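Local coordinates for protein aminotransferase (Neisseria meningitidis Z2491, PDB 3JTX) that probably transfers amino groups between amino acids and keto acids, using a pyridoxal phosphate cofactor held covalently on an active-site lysine, at residues I123-P128 against I144-C149; T169-V174 against I203-E208. All coordinates share one frame; numbering follows the deposited sequence.

Contact 1 (I123-P128 against I144-C149); sequences IVSPNP and IHFANC
Ile144, in register with Ile123, reaches diagonally to Ser125 in the parallel strand pair of a beta-alpha-beta unit, whose helix 131-139 links the strands at the edge of the large sheet of this class I/II aminotransferase. Its CG1 stands anti to the backbone N (chi1 -173°), and CD1 beyond it lies 3.9 Å from Ser125 CB. At His145 the backbone does the joining: its N gives a hydrogen bond to Ile123 O, and its O takes the N-H of Ser125 at 2.8 Å. The imidazole lies on the face of Val124 and Ala147, with NE2 bonded to Glu143 and ND1 to a glycerol, probably from the crystallisation liquor. Phe146 projects on the face shared with Ser125 and Asn127, its CE1 4.1 Å from Ser125 CB. Pro126 O sits at the edge of its ring, in plane, 3.7 Å from CD1, while the Asn127 amide crosses obliquely with its plane 39° from that of the ring. On the other face Ala147 CB meets Val124 CG1 at 4.2 Å, and Ala147 N bonds to Ser125 O. Ala147 O receives Asn127 N in a weak bond. Asn148 lies side by side with Asn127, both pointing the same way, and ND2 of Asn127 bonds to OD1 of Asn148 at 3.0 Å. Asn127 ND2 also bonds to Arg361 O, and Asn148 ND2 to Thr363, tying the strand ends to that loop. Cys149 N bonds to Asn127 O, the carbonyl of the cis peptide that leads into Pro128, and Cys149 SG rests 3.9 Å from Pro126 CB.

Contact 2 (T169-V174 against I203-E208); sequences TKLVFV and IIASDE
Leu171, Phe173 and Ala205 pack together on one face of a parallel strand pair, inside the large sheet that carries the cofactor site of this fold-type I aminotransferase. Strands 169-175 and 203-207 form a beta-alpha-beta unit with helix 187-200. Leu171 holds CG anti to its backbone N (chi1 -175°), and both its methyls, CD1 and CD2, meet Ala205 CB at 4.1 Å. CD2 also sits over the centre of the Phe173 ring, 3.6 Å above the plane, a CH-pi contact between alternate residues of one strand. CD1 also touches Ile203, whose CG2 is 4.2 Å away. Ala205 CB thus meets both Leu171 methyls and, obliquely, Phe173 CD1, again at 4.1 Å.

Val172, Ile204, Val174 and Ser206 point to the other face. There Ser206 OG, anti to its own backbone N (chi1 -170°), comes 4.1 Å from Val174 CB and hydrogen-bonds to Glu208 OE2 at 2.8 Å, meeting that oxygen on its anti side. OE2 also takes the N-H of Cys223, so two donors grip it.

Five backbone bonds hold the strands, from Ile203 N to Lys170 O at one end to Asp207 N and Val174 O at the other. The last, 2.8 Å long, fixes the backbone of Asp207, whose OD2 bonds to N1 of the pyridoxal-phosphate lysine at position 245, as in other fold-type I PLP enzymes, and to Tyr133 OH.

Tyr133 also stacks on Phe173. Helix 100-111 lies against Leu171, Phe173 and Ile203, helix 187-200 against Val174, Ile204 and Ser206, and strands 122-127 and 237-242 flank the pair.

Both contacts belong to one sheet and adjoin within it: strands 122-127 and 169-175 are neighbours, joined by probable hydrogen bonds from Val124 O to Phe173 N (2.9 Å) and from Val124 N to Leu171 O (3.1 Å). Each is the strand pair of a beta-alpha-beta unit, and both are held by backbone bonds. Contact 1 includes the outermost strand, 143-148, and though mostly buried it has partly exposed rings and a glycerol beside it; asparagine amides bind its strand ends to a loop. Contact 2 lies further inside the sheet, its side chains are mostly aliphatic and aromatic, and it leads directly to the cofactor. Tyr133, which touches Ser125, connects the two contacts.

Contact 1 (I123-P128 against I144-C149)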
ATOM      1  N   ILE A 123     -22.830   2.515  -1.222  1.00 17.05           N
ATOM      2  CA  ILE A 123     -22.234   2.277   0.101  1.00 17.30           C
ATOM      3  C   ILE A 123     -22.843   3.280   1.059  1.00 17.87           C
ATOM      4  O   ILE A 123     -23.107   4.434   0.674  1.00 17.75           O
ATOM      5  CB  ILE A 123     -20.699   2.404   0.052  1.00 17.59           C
ATOM      6  CG1 ILE A 123     -20.126   1.173  -0.669  1.00 18.01           C
ATOM      7  CG2 ILE A 123     -20.108   2.571   1.445  1.00 16.77           C
ATOM      8  CD1 ILE A 123     -18.623   1.164  -0.788  1.00 18.44           C
ATOM      9  N   VAL A 124     -23.107   2.846   2.296  1.00 17.78           N
ATOM     10  CA  VAL A 124     -23.685   3.728   3.312  1.00 17.32           C
ATOM     11  C   VAL A 124     -22.626   4.066   4.368  1.00 17.34           C
ATOM     12  O   VAL A 124     -21.934   3.174   4.847  1.00 16.28           O
ATOM     13  CB  VAL A 124     -24.915   3.109   4.003  1.00 18.03           C
ATOM     14  CG1 VAL A 124     -25.408   4.044   5.124  1.00 17.88           C
ATOM     15  CG2 VAL A 124     -26.049   2.865   3.003  1.00 17.30           C
ATOM     16  N   SER A 125     -22.510   5.358   4.703  1.00 16.89           N
ATOM     17  CA  SER A 125     -21.540   5.891   5.657  1.00 16.52           C
ATOM     18  C   SER A 125     -22.236   6.677   6.753  1.00 16.60           C
ATOM     19  O   SER A 125     -23.283   7.266   6.513  1.00 16.13           O
ATOM     20  CB  SER A 125     -20.550   6.833   4.941  1.00 17.34           C
ATOM     21  OG  SER A 125     -19.734   7.562   5.866  1.00 17.17           O
ATOM     22  N   PRO A 126     -21.644   6.723   7.963  1.00 16.56           N
ATOM     23  CA  PRO A 126     -22.160   7.686   8.927  1.00 16.49           C
ATOM     24  C   PRO A 126     -21.925   9.110   8.424  1.00 16.95           C
ATOM     25  O   PRO A 126     -21.106   9.323   7.506  1.00 16.36           O
ATOM     26  CB  PRO A 126     -21.324   7.403  10.179  1.00 17.03           C
ATOM     27  CG  PRO A 126     -20.047   6.862   9.630  1.00 16.55           C
ATOM     28  CD  PRO A 126     -20.476   6.002   8.496  1.00 16.27           C
ATOM     29  N   ASN A 127     -22.657  10.059   9.007  1.00 17.18           N
ATOM     30  CA  ASN A 127     -22.515  11.482   8.688  1.00 18.03           C
ATOM     31  C   ASN A 127     -22.738  12.277   9.976  1.00 18.28           C
ATOM     32  O   ASN A 127     -23.849  12.252  10.515  1.00 17.86           O
ATOM     33  CB  ASN A 127     -23.516  11.880   7.623  1.00 17.97           C
ATOM     34  CG  ASN A 127     -23.216  13.225   6.986  1.00 19.22           C
ATOM     35  OD1 ASN A 127     -22.057  13.642   6.866  1.00 18.38           O
ATOM     36  ND2 ASN A 127     -24.281  13.900   6.519  1.00 20.24           N
ATOM     37  N   PRO A 128     -21.685  12.960  10.493  1.00 18.37           N
ATOM     38  CA  PRO A 128     -20.334  13.170   9.947  1.00 18.86           C
ATOM     39  C   PRO A 128     -19.545  11.894   9.635  1.00 19.47           C
ATOM     40  O   PRO A 128     -19.743  10.852  10.288  1.00 19.13           O
ATOM     41  CB  PRO A 128     -19.622  13.982  11.046  1.00 18.57           C
ATOM     42  CG  PRO A 128     -20.691  14.627  11.804  1.00 18.77           C
ATOM     43  CD  PRO A 128     -21.840  13.636  11.792  1.00 18.59           C
ATOM     44  N   ILE A 144     -22.160   7.155  -2.764  1.00 21.13           N
ATOM     45  CA  ILE A 144     -22.113   7.242  -1.301  1.00 20.88           C
ATOM     46  C   ILE A 144     -23.416   7.815  -0.741  1.00 21.22           C
ATOM     47  O   ILE A 144     -23.945   8.807  -1.256  1.00 20.79           O
ATOM     48  CB  ILE A 144     -20.879   8.019  -0.770  1.00 21.43           C
ATOM     49  CG1 ILE A 144     -20.830   7.910   0.766  1.00 22.39           C
ATOM     50  CG2 ILE A 144     -20.894   9.491  -1.242  1.00 21.41           C
ATOM     51  CD1 ILE A 144     -19.451   7.923   1.369  1.00 26.41           C
ATOM     52  N   HIS A 145     -23.944   7.152   0.289  1.00 20.12           N
ATOM     53  CA  HIS A 145     -25.164   7.556   0.942  1.00 20.01           C
ATOM     54  C   HIS A 145     -24.904   7.684   2.431  1.00 19.96           C
ATOM     55  O   HIS A 145     -24.051   6.988   2.973  1.00 19.40           O
ATOM     56  CB  HIS A 145     -26.283   6.563   0.638  1.00 20.42           C
ATOM     57  CG  HIS A 145     -26.729   6.596  -0.790  1.00 20.65           C
ATOM     58  ND1 HIS A 145     -27.845   7.289  -1.205  1.00 21.58           N
ATOM     59  CD2 HIS A 145     -26.192   6.049  -1.905  1.00 20.60           C
ATOM     60  CE1 HIS A 145     -27.990   7.151  -2.511  1.00 21.54           C
ATOM     61  NE2 HIS A 145     -26.999   6.403  -2.960  1.00 22.83           N
ATOM     62  N   PHE A 146     -25.613   8.601   3.082  1.00 19.99           N
ATOM     63  CA  PHE A 146     -25.275   9.031   4.436  1.00 20.68           C
ATOM     64  C   PHE A 146     -26.379   8.761   5.449  1.00 20.87           C
ATOM     65  O   PHE A 146     -27.528   9.136   5.238  1.00 22.01           O
ATOM     66  CB  PHE A 146     -24.887  10.520   4.416  1.00 20.59           C
ATOM     67  CG  PHE A 146     -23.603  10.790   3.675  1.00 20.56           C
ATOM     68  CD1 PHE A 146     -22.381  10.442   4.232  1.00 19.89           C
ATOM     69  CD2 PHE A 146     -23.615  11.387   2.425  1.00 20.14           C
ATOM     70  CE1 PHE A 146     -21.195  10.672   3.548  1.00 21.31           C
ATOM     71  CE2 PHE A 146     -22.440  11.617   1.736  1.00 21.00           C
ATOM     72  CZ  PHE A 146     -21.222  11.277   2.301  1.00 20.79           C
ATOM     73  N   ALA A 147     -26.022   8.067   6.533  1.00 21.03           N
ATOM     74  CA  ALA A 147     -26.885   7.876   7.693  1.00 20.67           C
ATOM     75  C   ALA A 147     -26.458   8.888   8.762  1.00 21.05           C
ATOM     76  O   ALA A 147     -25.388   8.739   9.366  1.00 20.16           O
ATOM     77  CB  ALA A 147     -26.775   6.452   8.228  1.00 20.73           C
ATOM     78  N   ASN A 148     -27.280   9.915   8.980  1.00 21.76           N
ATOM     79  CA  ASN A 148     -26.946  11.011   9.898  1.00 22.50           C
ATOM     80  C   ASN A 148     -26.889  10.570  11.346  1.00 22.49           C
ATOM     81  O   ASN A 148     -27.635   9.674  11.762  1.00 21.78           O
ATOM     82  CB  ASN A 148     -27.935  12.176   9.773  1.00 23.29           C
ATOM     83  CG  ASN A 148     -27.781  12.941   8.480  1.00 24.73           C
ATOM     84  OD1 ASN A 148     -26.809  12.778   7.734  1.00 25.00           O
ATOM     85  ND2 ASN A 148     -28.769  13.770   8.187  1.00 29.18           N
ATOM     86  N   CYS A 149     -25.998  11.217  12.098  1.00 22.57           N
ATOM     87  CA  CYS A 149     -25.731  10.893  13.498  1.00 23.15           C
ATOM     88  C   CYS A 149     -26.056  12.087  14.411  1.00 23.85           C
ATOM     89  O   CYS A 149     -25.166  12.854  14.781  1.00 23.62           O
ATOM     90  CB  CYS A 149     -24.262  10.511  13.637  1.00 23.40           C
ATOM     91  SG  CYS A 149     -23.831   9.081  12.648  1.00 23.18           S
TER

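Contact 2 (T169-V174 against I203-E208)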
ATOM      1  N   THR A 169     -27.236  -1.608  -1.853  1.00 18.37           N
ATOM      2  CA  THR A 169     -26.132  -1.325  -0.939  1.00 17.61           C
ATOM      3  C   THR A 169     -25.227  -2.536  -0.763  1.00 17.40           C
ATOM      4  O   THR A 169     -25.676  -3.602  -0.340  1.00 17.37           O
ATOM      5  CB  THR A 169     -26.642  -0.829   0.428  1.00 17.84           C
ATOM      6  OG1 THR A 169     -27.287   0.437   0.254  1.00 17.74           O
ATOM      7  CG2 THR A 169     -25.483  -0.674   1.443  1.00 16.27           C
ATOM      8  N   LYS A 170     -23.939  -2.360  -1.056  1.00 17.29           N
ATOM      9  CA  LYS A 170     -22.980  -3.460  -1.026  1.00 17.06           C
ATOM     10  C   LYS A 170     -22.172  -3.500   0.257  1.00 16.66           C
ATOM     11  O   LYS A 170     -21.645  -4.548   0.638  1.00 15.94           O
ATOM     12  CB  LYS A 170     -22.017  -3.355  -2.224  1.00 17.47           C
ATOM     13  CG  LYS A 170     -22.706  -3.250  -3.599  1.00 18.87           C
ATOM     14  CD  LYS A 170     -23.567  -4.466  -3.924  1.00 21.60           C
ATOM     15  CE  LYS A 170     -24.413  -4.236  -5.169  1.00 24.18           C
ATOM     16  NZ  LYS A 170     -25.451  -5.305  -5.358  1.00 23.55           N
ATOM     17  N   LEU A 171     -22.045  -2.353   0.917  1.00 15.80           N
ATOM     18  CA  LEU A 171     -21.227  -2.250   2.114  1.00 15.84           C
ATOM     19  C   LEU A 171     -21.743  -1.101   2.965  1.00 16.00           C
ATOM     20  O   LEU A 171     -22.243  -0.105   2.444  1.00 15.56           O
ATOM     21  CB  LEU A 171     -19.755  -2.024   1.740  1.00 15.08           C
ATOM     22  CG  LEU A 171     -18.715  -2.001   2.859  1.00 16.09           C
ATOM     23  CD1 LEU A 171     -17.425  -2.696   2.452  1.00 17.41           C
ATOM     24  CD2 LEU A 171     -18.444  -0.554   3.316  1.00 17.05           C
ATOM     25  N   VAL A 172     -21.669  -1.280   4.279  1.00 16.13           N
ATOM     26  CA  VAL A 172     -21.991  -0.235   5.229  1.00 15.56           C
ATOM     27  C   VAL A 172     -20.769  -0.040   6.111  1.00 15.47           C
ATOM     28  O   VAL A 172     -20.193  -1.019   6.587  1.00 16.07           O
ATOM     29  CB  VAL A 172     -23.210  -0.670   6.063  1.00 15.48           C
ATOM     30  CG1 VAL A 172     -23.377   0.172   7.283  1.00 15.86           C
ATOM     31  CG2 VAL A 172     -24.485  -0.657   5.183  1.00 15.47           C
ATOM     32  N   PHE A 173     -20.350   1.208   6.317  1.00 15.50           N
ATOM     33  CA  PHE A 173     -19.281   1.517   7.286  1.00 15.92           C
ATOM     34  C   PHE A 173     -19.865   1.814   8.670  1.00 15.44           C
ATOM     35  O   PHE A 173     -20.886   2.499   8.781  1.00 15.29           O
ATOM     36  CB  PHE A 173     -18.512   2.770   6.885  1.00 16.61           C
ATOM     37  CG  PHE A 173     -17.641   2.603   5.689  1.00 18.12           C
ATOM     38  CD1 PHE A 173     -16.485   1.855   5.768  1.00 19.55           C
ATOM     39  CD2 PHE A 173     -17.965   3.224   4.493  1.00 18.55           C
ATOM     40  CE1 PHE A 173     -15.658   1.712   4.660  1.00 21.98           C
ATOM     41  CE2 PHE A 173     -17.132   3.094   3.383  1.00 20.90           C
ATOM     42  CZ  PHE A 173     -15.985   2.338   3.480  1.00 20.44           C
ATOM     43  N   VAL A 174     -19.212   1.307   9.706  1.00 15.34           N
ATOM     44  CA  VAL A 174     -19.419   1.753  11.088  1.00 15.46           C
ATOM     45  C   VAL A 174     -18.081   2.271  11.627  1.00 14.94           C
ATOM     46  O   VAL A 174     -17.038   1.685  11.374  1.00 14.15           O
ATOM     47  CB  VAL A 174     -19.957   0.609  11.986  1.00 15.72           C
ATOM     48  CG1 VAL A 174     -19.982   1.037  13.477  1.00 15.14           C
ATOM     49  CG2 VAL A 174     -21.324   0.162  11.520  1.00 14.25           C
ATOM     50  N   ILE A 203     -22.076  -6.109   3.188  1.00 13.96           N
ATOM     51  CA  ILE A 203     -20.946  -6.400   4.047  1.00 13.92           C
ATOM     52  C   ILE A 203     -20.857  -5.273   5.046  1.00 14.21           C
ATOM     53  O   ILE A 203     -21.140  -4.130   4.699  1.00 14.22           O
ATOM     54  CB  ILE A 203     -19.643  -6.457   3.206  1.00 13.70           C
ATOM     55  CG1 ILE A 203     -19.675  -7.684   2.302  1.00 13.96           C
ATOM     56  CG2 ILE A 203     -18.396  -6.466   4.084  1.00 11.72           C
ATOM     57  CD1 ILE A 203     -18.709  -7.594   1.117  1.00 15.84           C
ATOM     58  N   ILE A 204     -20.496  -5.581   6.286  1.00 14.03           N
ATOM     59  CA  ILE A 204     -20.237  -4.535   7.295  1.00 14.50           C
ATOM     60  C   ILE A 204     -18.738  -4.374   7.506  1.00 14.90           C
ATOM     61  O   ILE A 204     -18.035  -5.365   7.749  1.00 14.92           O
ATOM     62  CB  ILE A 204     -20.902  -4.879   8.657  1.00 14.78           C
ATOM     63  CG1 ILE A 204     -22.426  -4.849   8.514  1.00 14.78           C
ATOM     64  CG2 ILE A 204     -20.445  -3.889   9.746  1.00 14.78           C
ATOM     65  CD1 ILE A 204     -23.176  -5.512   9.692  1.00 14.04           C
ATOM     66  N   ALA A 205     -18.249  -3.138   7.368  1.00 14.88           N
ATOM     67  CA  ALA A 205     -16.865  -2.800   7.626  1.00 15.33           C
ATOM     68  C   ALA A 205     -16.841  -1.857   8.832  1.00 15.99           C
ATOM     69  O   ALA A 205     -17.385  -0.737   8.775  1.00 16.31           O
ATOM     70  CB  ALA A 205     -16.210  -2.143   6.369  1.00 15.20           C
ATOM     71  N   SER A 206     -16.244  -2.327   9.927  1.00 16.01           N
ATOM     72  CA  SER A 206     -16.198  -1.585  11.175  1.00 15.45           C
ATOM     73  C   SER A 206     -14.794  -1.053  11.476  1.00 15.56           C
ATOM     74  O   SER A 206     -13.860  -1.822  11.708  1.00 15.81           O
ATOM     75  CB  SER A 206     -16.699  -2.457  12.324  1.00 16.54           C
ATOM     76  OG  SER A 206     -16.886  -1.685  13.494  1.00 16.03           O
ATOM     77  N   ASP A 207     -14.676   0.273  11.472  1.00 14.95           N
ATOM     78  CA  ASP A 207     -13.427   0.991  11.714  1.00 15.49           C
ATOM     79  C   ASP A 207     -13.283   1.218  13.215  1.00 15.37           C
ATOM     80  O   ASP A 207     -13.966   2.068  13.803  1.00 15.88           O
ATOM     81  CB  ASP A 207     -13.441   2.302  10.936  1.00 15.86           C
ATOM     82  CG  ASP A 207     -12.156   3.112  11.071  1.00 17.14           C
ATOM     83  OD1 ASP A 207     -11.315   2.829  11.955  1.00 18.61           O
ATOM     84  OD2 ASP A 207     -12.021   4.068  10.271  1.00 18.32           O
ATOM     85  N   GLU A 208     -12.419   0.426  13.831  1.00 15.55           N
ATOM     86  CA  GLU A 208     -12.284   0.384  15.290  1.00 15.70           C
ATOM     87  C   GLU A 208     -10.942   0.893  15.828  1.00 16.43           C
ATOM     88  O   GLU A 208     -10.516   0.515  16.933  1.00 15.59           O
ATOM     89  CB  GLU A 208     -12.582  -1.040  15.777  1.00 16.13           C
ATOM     90  CG  GLU A 208     -14.041  -1.388  15.511  1.00 15.97           C
ATOM     91  CD  GLU A 208     -14.466  -2.800  15.890  1.00 17.66           C
ATOM     92  OE1 GLU A 208     -13.670  -3.575  16.478  1.00 15.35           O
ATOM     93  OE2 GLU A 208     -15.636  -3.112  15.583  1.00 18.13           O
TER